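Thiol-activated cytolysin (Desulfobulbus propionicus, PDB 6NAL) probably forms pores in target membranes, as a toxin of the thiol-activated (cholesterol-dependent) cytolysin family. Local coordinates at residues D9-L14 / H230-V235; S149-L152 / N157-M160; I196-S201 / N329-L334; D268-D273 / D310-I315; I427-C432 / V457-T462. All blocks are in the same frame, centred on the assembly; numbering follows the deposited sequence.

Contact 1: D9-L14 / H230-V235; sequences DKLASL and HPPLFV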
# COMPACT_ATOMS: atom_id res chain seq x y z
N ASP A 9 -34.77 -10.03 47.37
CA ASP A 9 -35.32 -8.71 47.10
C ASP A 9 -34.21 -7.69 46.88
O ASP A 9 -34.25 -6.93 45.91
CB ASP A 9 -36.24 -8.27 48.23
CG ASP A 9 -37.29 -9.32 48.55
OD1 ASP A 9 -37.82 -9.98 47.61
OD2 ASP A 9 -37.57 -9.50 49.75
N LYS A 10 -33.18 -7.69 47.73
CA LYS A 10 -32.09 -6.73 47.53
C LYS A 10 -31.32 -7.00 46.23
O LYS A 10 -30.79 -6.06 45.61
CB LYS A 10 -31.17 -6.75 48.76
CG LYS A 10 -31.78 -5.98 49.97
CD LYS A 10 -30.93 -4.78 50.35
CE LYS A 10 -31.72 -3.79 51.21
NZ LYS A 10 -31.68 -2.40 50.65
N LEU A 11 -31.20 -8.27 45.83
CA LEU A 11 -30.56 -8.58 44.55
C LEU A 11 -31.38 -8.07 43.37
O LEU A 11 -30.86 -7.33 42.52
CB LEU A 11 -30.37 -10.08 44.42
CG LEU A 11 -29.07 -10.65 44.97
CD1 LEU A 11 -29.11 -12.13 44.63
CD2 LEU A 11 -27.85 -9.96 44.43
N ALA A 12 -32.66 -8.46 43.30
CA ALA A 12 -33.54 -8.01 42.22
C ALA A 12 -33.62 -6.49 42.14
O ALA A 12 -33.76 -5.92 41.05
CB ALA A 12 -34.94 -8.60 42.41
N SER A 13 -33.51 -5.80 43.27
CA SER A 13 -33.57 -4.35 43.25
C SER A 13 -32.21 -3.72 43.00
O SER A 13 -32.09 -2.49 43.04
CB SER A 13 -34.18 -3.84 44.57
OG SER A 13 -33.16 -3.45 45.48
N LEU A 14 -31.17 -4.52 42.78
CA LEU A 14 -29.83 -3.98 42.56
C LEU A 14 -29.70 -3.60 41.09
O LEU A 14 -29.56 -4.46 40.21
CB LEU A 14 -28.79 -5.00 42.98
CG LEU A 14 -27.37 -4.52 43.20
CD1 LEU A 14 -27.11 -3.89 44.54
CD2 LEU A 14 -26.47 -5.76 42.99
N HIS A 230 -20.37 -3.34 42.20
CA HIS A 230 -19.69 -4.64 42.24
C HIS A 230 -20.70 -5.74 42.45
O HIS A 230 -20.72 -6.40 43.49
CB HIS A 230 -18.60 -4.60 43.30
CG HIS A 230 -17.60 -3.52 43.05
ND1 HIS A 230 -16.59 -3.64 42.12
CD2 HIS A 230 -17.50 -2.27 43.56
CE1 HIS A 230 -15.87 -2.53 42.11
NE2 HIS A 230 -16.40 -1.69 42.98
N PRO A 231 -21.58 -5.95 41.49
CA PRO A 231 -22.60 -7.03 41.61
C PRO A 231 -21.94 -8.39 41.70
O PRO A 231 -20.76 -8.53 41.33
CB PRO A 231 -23.41 -6.91 40.32
CG PRO A 231 -22.50 -6.18 39.36
CD PRO A 231 -21.64 -5.25 40.20
N PRO A 232 -22.65 -9.40 42.21
CA PRO A 232 -22.05 -10.72 42.37
C PRO A 232 -22.09 -11.47 41.06
O PRO A 232 -23.03 -11.34 40.26
CB PRO A 232 -22.95 -11.40 43.42
CG PRO A 232 -24.29 -10.78 43.19
CD PRO A 232 -23.97 -9.32 42.90
N LEU A 233 -21.07 -12.30 40.86
CA LEU A 233 -21.00 -13.19 39.71
C LEU A 233 -20.90 -14.65 40.11
O LEU A 233 -20.50 -15.00 41.22
CB LEU A 233 -19.80 -12.87 38.83
CG LEU A 233 -19.59 -11.45 38.39
CD1 LEU A 233 -18.13 -11.25 38.02
CD2 LEU A 233 -20.47 -11.13 37.23
N PHE A 234 -21.24 -15.50 39.14
CA PHE A 234 -21.30 -16.95 39.30
C PHE A 234 -20.53 -17.60 38.15
O PHE A 234 -20.89 -17.44 36.98
CB PHE A 234 -22.78 -17.37 39.29
CG PHE A 234 -23.02 -18.84 39.33
CD1 PHE A 234 -23.09 -19.50 40.52
CD2 PHE A 234 -23.24 -19.54 38.18
CE1 PHE A 234 -23.30 -20.87 40.55
CE2 PHE A 234 -23.53 -20.90 38.20
CZ PHE A 234 -23.54 -21.56 39.39
N VAL A 235 -19.48 -18.34 38.49
CA VAL A 235 -18.70 -19.08 37.52
C VAL A 235 -19.55 -20.21 36.97
O VAL A 235 -19.77 -21.25 37.63
CB VAL A 235 -17.40 -19.59 38.13
CG1 VAL A 235 -16.58 -20.28 37.10
CG2 VAL A 235 -16.59 -18.43 38.69
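Leu11 lays its CD2 methyl against the ring of Pro232, with CD2 3.9 Å from Pro232 CG and the two side chains passing at a slant. Leu14, three residues on and just past the end of the helix, adds a second foothold: its CD2 lies 4.2 Å from Pro231 CB and 4.4 Å from Pro232 CD, and this one methyl thus sits at the join of the two proline rings. CG of Leu14 lies opposite its own backbone nitrogen (chi1 -163°), which carries CD2 to the prolines. The contact fastens the C-terminal end of helix 2-12 and the loop that follows it to the start of strand 232-250, a long strand of the large antiparallel sheet. A backbone bond of 2.8 Å runs from Leu14 N to Leu11 O, and both leucines reach the prolines with CD2. Leucine suits the place because its forked end sends a methyl beyond the backbone to buried, apolar rings; the prolines are rigid, and neither has an N-H to satisfy where the strand begins. Pro232 is nevertheless joined to the sheet by a backbone bond to Leu341. Trp218 of helix 218-224 packs on Leu11 as well, while Ile226 touches Pro232 and Tyr16 touches Pro231.

Contact 2: S149-L152 / N157-M160; sequences SSSL and NELM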
# COMPACT_ATOMS: atom_id res chain seq x y z
N SER A 149 -3.64 -20.01 16.70
CA SER A 149 -3.70 -18.55 16.68
C SER A 149 -2.31 -18.01 16.48
O SER A 149 -1.38 -18.53 17.09
CB SER A 149 -4.24 -17.92 17.97
OG SER A 149 -5.54 -18.39 18.25
N SER A 150 -2.16 -16.95 15.68
CA SER A 150 -0.85 -16.34 15.50
C SER A 150 -1.01 -14.86 15.20
O SER A 150 -2.01 -14.44 14.64
CB SER A 150 -0.09 -16.99 14.36
OG SER A 150 -0.72 -16.72 13.11
N SER A 151 -0.01 -14.07 15.57
CA SER A 151 -0.11 -12.63 15.37
C SER A 151 1.17 -12.01 15.89
O SER A 151 1.77 -12.49 16.86
CB SER A 151 -1.36 -12.07 16.08
OG SER A 151 -1.41 -10.62 15.96
N LEU A 152 1.64 -10.98 15.20
CA LEU A 152 2.53 -10.00 15.82
C LEU A 152 1.84 -9.42 17.04
O LEU A 152 0.61 -9.39 17.11
CB LEU A 152 2.83 -8.90 14.84
CG LEU A 152 3.77 -9.15 13.66
CD1 LEU A 152 3.62 -7.97 12.64
CD2 LEU A 152 5.15 -9.36 14.18
N ASN A 157 -1.38 -5.64 25.89
CA ASN A 157 -2.83 -5.59 25.77
C ASN A 157 -3.31 -6.21 24.48
O ASN A 157 -4.41 -6.76 24.42
CB ASN A 157 -3.36 -4.16 25.86
CG ASN A 157 -3.45 -3.67 27.31
OD1 ASN A 157 -4.00 -4.34 28.21
ND2 ASN A 157 -2.90 -2.49 27.53
N GLU A 158 -2.51 -6.10 23.42
CA GLU A 158 -2.87 -6.80 22.21
C GLU A 158 -2.76 -8.29 22.46
O GLU A 158 -3.59 -9.05 21.96
CB GLU A 158 -1.97 -6.39 21.02
CG GLU A 158 -2.67 -6.66 19.64
CD GLU A 158 -1.74 -6.71 18.41
OE1 GLU A 158 -0.59 -6.21 18.49
OE2 GLU A 158 -2.17 -7.26 17.35
N LEU A 159 -1.77 -8.69 23.26
CA LEU A 159 -1.58 -10.09 23.61
C LEU A 159 -2.80 -10.61 24.34
O LEU A 159 -3.39 -11.61 23.92
CB LEU A 159 -0.35 -10.26 24.50
CG LEU A 159 0.32 -11.63 24.44
CD1 LEU A 159 1.80 -11.67 24.72
CD2 LEU A 159 -0.36 -12.55 25.46
N MSE A 160 -3.21 -9.95 25.40
CA MSE A 160 -4.31 -10.47 26.20
C MSE A 160 -5.54 -10.57 25.35
O MSE A 160 -6.25 -11.53 25.41
CB MSE A 160 -4.59 -9.60 27.40
CG MSE A 160 -3.67 -9.91 28.60
SE MSE A 160 -3.62 -8.33 29.79
CE MSE A 160 -5.51 -8.12 30.10
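Strand residues 149-152 and helix residues 157-160 come nearest at Ser151 and Leu159, whose CA atoms are 8.7 Å apart, after the chain has turned round in only four residues. This is a strand-to-helix connection: strand 147-152 of the large antiparallel sheet runs out at Leu152 and the chain folds back as helix 156-163. In the cytolysin family the helices that follow such a strand are one of the clusters thought to unfold into membrane hairpins, and helices 156-163, 167-174 and 178-183 are consistent with that cluster. Glu158 spans the gap. Its CG is turned away from the backbone nitrogen (chi1 -157°) and the chain beyond is extended, which carries the carboxylate back to the strand end. OE2 of Glu158 lies 3.5 Å from Leu152 O and 3.7 Å from Ser151 OG, too far for good hydrogen bonds and with acceptor facing acceptor at the carbonyl. Lys162 probably offsets this crowding of oxygens: its NZ forms a salt bridge with Glu158 OE2 and a hydrogen bond with Ser151 OG. OE1 is held by the backbone N of Tyr154, and a bound imidazole, probably from crystallisation, lies about 3 Å from the Glu158 side chain. A long acidic chain suits this buried place, since it can take both a lysine and a backbone N-H. Serine is short enough to fold onto its own strand: Ser151 OG donates to Leu152 O at 2.6 Å, in the carbonyl plane on a lone pair.

Contact 3: I196-S201 / N329-L334; sequences IFYSVS and NTAAPL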
# COMPACT_ATOMS: atom_id res chain seq x y z
N ILE A 196 -8.85 -28.10 24.14
CA ILE A 196 -9.75 -28.30 25.27
C ILE A 196 -10.04 -29.79 25.42
O ILE A 196 -10.63 -30.40 24.52
CB ILE A 196 -11.05 -27.52 25.08
CG1 ILE A 196 -10.77 -26.02 24.86
CG2 ILE A 196 -11.99 -27.73 26.24
CD1 ILE A 196 -12.05 -25.21 24.52
N PHE A 197 -9.70 -30.37 26.58
CA PHE A 197 -9.97 -31.80 26.79
C PHE A 197 -11.39 -32.00 27.28
O PHE A 197 -12.15 -32.78 26.71
CB PHE A 197 -8.98 -32.44 27.77
CG PHE A 197 -7.55 -32.45 27.29
CD1 PHE A 197 -7.26 -32.54 25.94
CD2 PHE A 197 -6.52 -32.37 28.18
CE1 PHE A 197 -5.94 -32.53 25.50
CE2 PHE A 197 -5.20 -32.36 27.74
CZ PHE A 197 -4.92 -32.42 26.40
N TYR A 198 -11.78 -31.29 28.34
CA TYR A 198 -13.15 -31.34 28.84
C TYR A 198 -13.58 -30.02 29.47
O TYR A 198 -12.76 -29.15 29.76
CB TYR A 198 -13.32 -32.46 29.88
CG TYR A 198 -12.37 -32.33 31.07
CD1 TYR A 198 -11.09 -32.86 31.01
CD2 TYR A 198 -12.74 -31.65 32.26
CE1 TYR A 198 -10.22 -32.76 32.11
CE2 TYR A 198 -11.88 -31.56 33.31
CZ TYR A 198 -10.64 -32.13 33.23
OH TYR A 198 -9.76 -32.02 34.26
N SER A 199 -14.88 -29.92 29.76
CA SER A 199 -15.45 -28.76 30.42
C SER A 199 -16.26 -29.16 31.66
O SER A 199 -16.72 -30.30 31.79
CB SER A 199 -16.35 -27.97 29.47
OG SER A 199 -15.59 -27.39 28.44
N VAL A 200 -16.42 -28.20 32.58
CA VAL A 200 -17.24 -28.37 33.76
C VAL A 200 -18.10 -27.13 33.95
O VAL A 200 -17.57 -26.01 34.08
CB VAL A 200 -16.42 -28.63 35.04
CG1 VAL A 200 -17.40 -28.82 36.18
CG2 VAL A 200 -15.47 -29.81 34.89
N SER A 201 -19.41 -27.32 34.01
CA SER A 201 -20.37 -26.24 34.14
C SER A 201 -21.11 -26.38 35.46
O SER A 201 -21.02 -27.41 36.15
CB SER A 201 -21.33 -26.26 32.94
OG SER A 201 -22.09 -27.46 32.95
N ASN A 329 -1.33 -37.06 35.66
CA ASN A 329 -1.09 -36.12 34.56
C ASN A 329 -2.41 -35.42 34.24
O ASN A 329 -3.24 -35.93 33.49
CB ASN A 329 -0.55 -36.84 33.33
CG ASN A 329 0.21 -35.91 32.41
OD1 ASN A 329 0.99 -35.06 32.85
ND2 ASN A 329 -0.04 -36.05 31.12
N THR A 330 -2.59 -34.25 34.84
CA THR A 330 -3.84 -33.52 34.83
C THR A 330 -3.98 -32.63 33.59
O THR A 330 -3.06 -32.43 32.80
CB THR A 330 -3.94 -32.66 36.10
OG1 THR A 330 -2.67 -32.06 36.39
CG2 THR A 330 -4.38 -33.49 37.32
N ALA A 331 -5.17 -32.08 33.44
CA ALA A 331 -5.35 -31.00 32.50
C ALA A 331 -5.30 -29.66 33.23
O ALA A 331 -5.56 -29.57 34.43
CB ALA A 331 -6.67 -31.14 31.77
N ALA A 332 -4.95 -28.61 32.49
CA ALA A 332 -4.89 -27.31 33.15
C ALA A 332 -6.18 -26.55 32.92
O ALA A 332 -6.83 -26.73 31.89
CB ALA A 332 -3.72 -26.50 32.63
N PRO A 333 -6.63 -25.74 33.89
CA PRO A 333 -7.73 -24.83 33.60
C PRO A 333 -7.25 -23.77 32.63
O PRO A 333 -6.12 -23.28 32.74
CB PRO A 333 -8.10 -24.24 34.97
CG PRO A 333 -6.93 -24.50 35.86
CD PRO A 333 -6.32 -25.79 35.34
N LEU A 334 -8.11 -23.42 31.68
CA LEU A 334 -7.72 -22.53 30.60
C LEU A 334 -8.57 -21.28 30.64
O LEU A 334 -8.05 -20.20 30.86
CB LEU A 334 -7.87 -23.21 29.24
CG LEU A 334 -6.94 -24.38 29.03
CD1 LEU A 334 -7.06 -25.00 27.66
CD2 LEU A 334 -5.49 -23.96 29.31
O HOH W 1 -7.46 -33.33 34.51
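The methyl of Ala331 fits in the corner made by two aromatic rings that meet it in different ways. Toward Phe197 the approach is at the ring edge, near the ring plane, with Ala331 CB 3.8 Å from Phe197 CD2. The other ring meets the same methyl obliquely, Tyr198 CE1 being 3.9 Å and Tyr198 OH 4.1 Å from Ala331 CB. Two consecutive strand residues would normally point to opposite sides of a sheet; here they can share a partner because Phe197 and Tyr198 form a classic beta bulge opposite Tyr240 of strand 232-250, with Phe197 taking helix-like backbone angles (phi -85°, psi -52°). Each of the two has a backbone hydrogen bond with Tyr240. CG of Tyr198 stands between backbone nitrogen and carbonyl carbon (chi1 57°), a torsion that swings CE1 and OH toward Ala331; the ring lies nearly parallel to that of Tyr240. Strands 187-202 and 332-340 are both neighbours of strand 232-250 in the large antiparallel sheet, and residues 329-331 form the loop leading into strand 332-340. Alanine fits because a single methyl is small enough to touch both rings in that corner. The polar side of the contact runs through one water, in the plane of the tyrosine ring at its edge, 2.7 Å from Tyr198 OH and 2.8 Å from Ala331 N. The water accepts the N-H of Ala331 and is itself bonded to Tyr198 OH, and tyrosine therefore does double duty: its carbons pack the methyl, and its hydroxyl ties the incoming loop to the bulged strand through a solvent bridge.

Contact 4: D268-D273 / D310-I315; sequences DGLKID and DDVQKI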
# COMPACT_ATOMS: atom_id res chain seq x y z
N ASP A 268 0.24 -26.90 11.19
CA ASP A 268 0.85 -28.23 11.11
C ASP A 268 2.20 -28.32 11.79
O ASP A 268 2.73 -29.42 11.95
CB ASP A 268 1.05 -28.67 9.65
CG ASP A 268 -0.27 -28.91 8.93
OD1 ASP A 268 -1.21 -29.49 9.55
OD2 ASP A 268 -0.36 -28.49 7.76
N GLY A 269 2.78 -27.19 12.19
CA GLY A 269 4.04 -27.19 12.87
C GLY A 269 5.04 -26.41 12.04
O GLY A 269 4.71 -25.53 11.33
N LEU A 270 6.30 -26.84 12.21
CA LEU A 270 7.38 -26.15 11.52
C LEU A 270 7.88 -27.01 10.37
O LEU A 270 8.35 -28.12 10.57
CB LEU A 270 8.55 -25.79 12.45
CG LEU A 270 8.24 -24.62 13.37
CD1 LEU A 270 7.05 -24.90 14.24
CD2 LEU A 270 9.49 -24.48 14.20
N LYS A 271 7.66 -26.57 9.15
CA LYS A 271 8.13 -27.22 7.92
C LYS A 271 9.20 -26.27 7.38
O LYS A 271 8.95 -25.41 6.53
CB LYS A 271 6.95 -27.41 6.98
CG LYS A 271 7.34 -27.95 5.63
CD LYS A 271 6.29 -27.66 4.53
CE LYS A 271 6.23 -26.14 4.17
NZ LYS A 271 7.08 -25.79 3.04
N ILE A 272 10.40 -26.39 7.93
CA ILE A 272 11.54 -25.62 7.48
C ILE A 272 12.55 -26.63 6.97
O ILE A 272 12.95 -27.53 7.71
CB ILE A 272 12.16 -24.78 8.58
CG1 ILE A 272 13.36 -24.03 8.02
CG2 ILE A 272 12.61 -25.67 9.70
CD1 ILE A 272 13.97 -23.08 9.01
N ASP A 273 12.95 -26.48 5.71
CA ASP A 273 13.76 -27.51 5.09
C ASP A 273 14.90 -26.90 4.28
O ASP A 273 14.91 -25.70 3.96
CB ASP A 273 12.90 -28.43 4.20
CG ASP A 273 13.64 -29.71 3.80
OD1 ASP A 273 14.53 -30.16 4.55
OD2 ASP A 273 13.34 -30.26 2.72
N ASP A 310 17.40 -30.28 14.10
CA ASP A 310 17.02 -31.08 15.26
C ASP A 310 16.31 -30.27 16.33
O ASP A 310 15.66 -30.87 17.19
CB ASP A 310 18.27 -31.78 15.84
CG ASP A 310 18.65 -33.03 15.00
OD1 ASP A 310 19.86 -33.38 14.99
OD2 ASP A 310 17.73 -33.63 14.35
N ASP A 311 16.45 -28.94 16.31
CA ASP A 311 15.55 -28.08 17.07
C ASP A 311 14.16 -28.05 16.44
O ASP A 311 13.14 -28.12 17.15
CB ASP A 311 16.16 -26.67 17.17
CG ASP A 311 17.18 -26.53 18.31
OD1 ASP A 311 17.55 -27.55 18.94
OD2 ASP A 311 17.63 -25.38 18.55
N VAL A 312 14.08 -27.97 15.11
CA VAL A 312 12.80 -27.99 14.41
C VAL A 312 12.03 -29.27 14.73
O VAL A 312 10.83 -29.25 15.06
CB VAL A 312 13.02 -27.82 12.89
CG1 VAL A 312 11.69 -27.74 12.15
CG2 VAL A 312 13.87 -26.58 12.59
N GLN A 313 12.68 -30.41 14.62
CA GLN A 313 11.98 -31.64 14.95
C GLN A 313 11.68 -31.75 16.46
O GLN A 313 10.66 -32.34 16.86
CB GLN A 313 12.80 -32.82 14.41
CG GLN A 313 12.25 -34.19 14.83
CD GLN A 313 13.22 -35.35 14.55
OE1 GLN A 313 13.48 -36.13 15.47
NE2 GLN A 313 13.79 -35.42 13.32
N LYS A 314 12.52 -31.19 17.33
CA LYS A 314 12.09 -31.17 18.72
C LYS A 314 10.84 -30.32 18.91
O LYS A 314 10.00 -30.63 19.75
CB LYS A 314 13.20 -30.67 19.66
CG LYS A 314 12.72 -30.70 21.15
CD LYS A 314 13.83 -30.89 22.18
CE LYS A 314 14.68 -29.63 22.35
NZ LYS A 314 16.14 -29.96 22.52
N ILE A 315 10.67 -29.25 18.14
CA ILE A 315 9.48 -28.41 18.33
C ILE A 315 8.24 -29.14 17.85
O ILE A 315 7.20 -29.16 18.53
CB ILE A 315 9.65 -27.05 17.63
CG1 ILE A 315 10.69 -26.23 18.40
CG2 ILE A 315 8.32 -26.37 17.59
CD1 ILE A 315 11.00 -24.94 17.84
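The short strand 269-270 and the residues after it pack on helix 309-320, a strand-on-helix contact beside the large antiparallel sheet. Residues 268-273 lie in the span between strands 232-250 and 287-294, consistent with the second of the helical clusters that cytolysins of this family are thought to convert into membrane hairpins; helix 309-320 comes later, after strand 299-305. Four apolar side chains do the packing. Val312, on the helix face turned toward the strand, touches both Leu270 and Ile272: its CG1 is 3.7 Å from Leu270 CB. Ile272 has CG1 anti to the backbone N (chi1 179°), which leaves the CG2 branch to meet Val312. The two side chains cross at about a right angle, and Ile272 CG2 lies only 3.3 Å from both Val312 CG1 and Val312 CG2, tighter than ordinary van der Waals contact and perhaps partly coordinate error. Beta-branched Ile272 and Val312 suit the spot, since each presents methyls close to its backbone. The closest CA approach is 6.4 Å, between Leu270 CA and Val312 CA. Backbone polar groups nearby are also tied to the helix: Leu270 N bonds to Asn316 OD1, and Asp268 O accepts from Trp320 NE1. Ile315 also packs on Val289 and Ile291 of strand 287-294, touching both Leu270 and the large sheet. Against the forked end of Leu270 it sets two methyls, with Ile315 CG2 3.9 Å from Leu270 CD1 and Ile315 CD1 4.0 Å from Leu270 CD2.

Contact 5: I427-C432 / V457-T462; sequences IKTEGC and VSIGGT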
# COMPACT_ATOMS: atom_id res chain seq x y z
N ILE A 427 13.45 4.14 -21.78
CA ILE A 427 14.62 3.84 -22.60
C ILE A 427 14.25 4.04 -24.04
O ILE A 427 13.27 3.45 -24.49
CB ILE A 427 15.13 2.40 -22.41
CG1 ILE A 427 15.49 2.15 -20.97
CG2 ILE A 427 16.38 2.16 -23.28
CD1 ILE A 427 15.83 0.65 -20.71
N LYS A 428 15.06 4.80 -24.78
CA LYS A 428 14.86 5.04 -26.20
C LYS A 428 16.18 4.85 -26.92
O LYS A 428 17.21 5.33 -26.47
CB LYS A 428 14.34 6.47 -26.49
CG LYS A 428 13.89 6.71 -27.91
CD LYS A 428 14.06 8.15 -28.32
CE LYS A 428 12.81 8.98 -27.99
NZ LYS A 428 13.02 10.41 -28.38
N THR A 429 16.15 4.18 -28.07
CA THR A 429 17.33 3.99 -28.90
C THR A 429 17.08 4.51 -30.31
O THR A 429 16.05 4.20 -30.92
CB THR A 429 17.74 2.52 -28.97
OG1 THR A 429 16.65 1.71 -29.49
CG2 THR A 429 18.08 2.00 -27.62
N GLU A 430 18.04 5.26 -30.86
CA GLU A 430 17.93 5.74 -32.23
C GLU A 430 19.20 5.41 -33.00
O GLU A 430 20.31 5.39 -32.46
CB GLU A 430 17.67 7.22 -32.26
CG GLU A 430 16.39 7.63 -31.60
CD GLU A 430 16.36 9.12 -31.31
OE1 GLU A 430 17.11 9.57 -30.41
OE2 GLU A 430 15.60 9.85 -31.97
N GLY A 431 19.03 5.12 -34.28
CA GLY A 431 20.16 4.81 -35.12
C GLY A 431 20.13 5.76 -36.28
O GLY A 431 19.07 5.96 -36.87
N CYS A 432 21.27 6.38 -36.59
CA CYS A 432 21.36 7.27 -37.74
C CYS A 432 21.44 6.46 -39.04
O CYS A 432 22.40 5.70 -39.23
CB CYS A 432 22.58 8.17 -37.62
SG CYS A 432 22.77 9.25 -39.07
N VAL A 457 19.48 -3.79 -23.09
CA VAL A 457 18.97 -3.38 -24.40
C VAL A 457 20.11 -3.44 -25.39
O VAL A 457 21.14 -2.78 -25.19
CB VAL A 457 18.30 -1.99 -24.38
CG1 VAL A 457 17.40 -1.83 -23.16
CG2 VAL A 457 19.26 -0.89 -24.41
N SER A 458 19.95 -4.27 -26.42
CA SER A 458 20.96 -4.45 -27.46
C SER A 458 20.44 -3.89 -28.77
O SER A 458 19.31 -4.18 -29.16
CB SER A 458 21.30 -5.93 -27.66
OG SER A 458 21.60 -6.55 -26.43
N ILE A 459 21.23 -3.09 -29.43
CA ILE A 459 20.89 -2.74 -30.79
C ILE A 459 22.00 -3.28 -31.67
O ILE A 459 23.17 -3.35 -31.27
CB ILE A 459 20.69 -1.23 -31.00
CG1 ILE A 459 21.91 -0.44 -30.57
CG2 ILE A 459 19.44 -0.76 -30.31
CD1 ILE A 459 21.78 1.02 -30.92
N GLY A 460 21.63 -3.69 -32.86
CA GLY A 460 22.59 -4.13 -33.84
C GLY A 460 22.07 -3.86 -35.23
O GLY A 460 21.18 -3.01 -35.42
N GLY A 461 22.60 -4.59 -36.21
CA GLY A 461 22.10 -4.45 -37.56
C GLY A 461 22.89 -3.42 -38.33
O GLY A 461 24.04 -3.11 -37.99
N THR A 462 22.29 -2.93 -39.40
CA THR A 462 22.92 -1.93 -40.26
C THR A 462 21.98 -0.75 -40.36
O THR A 462 20.86 -0.81 -39.86
CB THR A 462 23.18 -2.43 -41.68
OG1 THR A 462 21.90 -2.60 -42.29
CG2 THR A 462 23.98 -3.73 -41.68
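Thr429 OG1 is hydrogen-bonded to Ser443 OG of strand 440-449, and the same oxygen rests 3.8 Å from Ile459 CG2, a methyl of the facing sheet. The threonine thus serves both sides: its hydroxyl is spent on a neighbouring strand of its own sheet, while Thr429 CB, 3.9 Å from Ile459 CG2, offers hydrocarbon. The side chains of Thr429 and Ile459 lie alongside each other, pointing opposite ways. Two residues before each, Ile427 and Val457 instead meet tip to tip, Ile427 CD1 lying 3.8 Å from Val457 CG1. The Ile427 chain extends from a CG1 that lies opposite the carbonyl carbon (chi1 -59°), and this sends CD1 across the gap. Segments 427-432 and 457-460 run at 11° with axes 9.1 Å apart at closest, a spacing set by side chains and not by backbone bonds: this is the interior of the C-terminal beta sandwich, with strand 422-432 in one sheet and strand 454-462 in the other. Phe380 packs on Thr429, Val457 and Ile459. On the face of the sheet turned away from 457-462, Lys428 NZ bonds to Phe146 O of the second subunit. Alternate residues face inward, beta-branched side chains fill the layer, and the buried hydroxyl probably costs little because Ser443 satisfies it.

Overall arrangement
From the N terminus, helix 2-12 opens contact 1, which closes only at strand 232-250 and ties the chain start to the large antiparallel sheet. Contact 2 lies nested inside that loop, a short strand-to-helix turn at the same sheet. Contact 3 opens within it too, at strand 187-202, but closes at 329-334, beyond 230-235, so contacts 1 and 3 cross, and both reach neighbouring strands of the same sheet; their nearest atoms are about 6 Å apart. Contact 4 sits inside the loop of contact 3, setting helix 309-320 beside strand 269-270. Contact 5 comes last, in series with all the others, joining the two sheets of the C-terminal sandwich, its centre about 88 Å from that of contact 1.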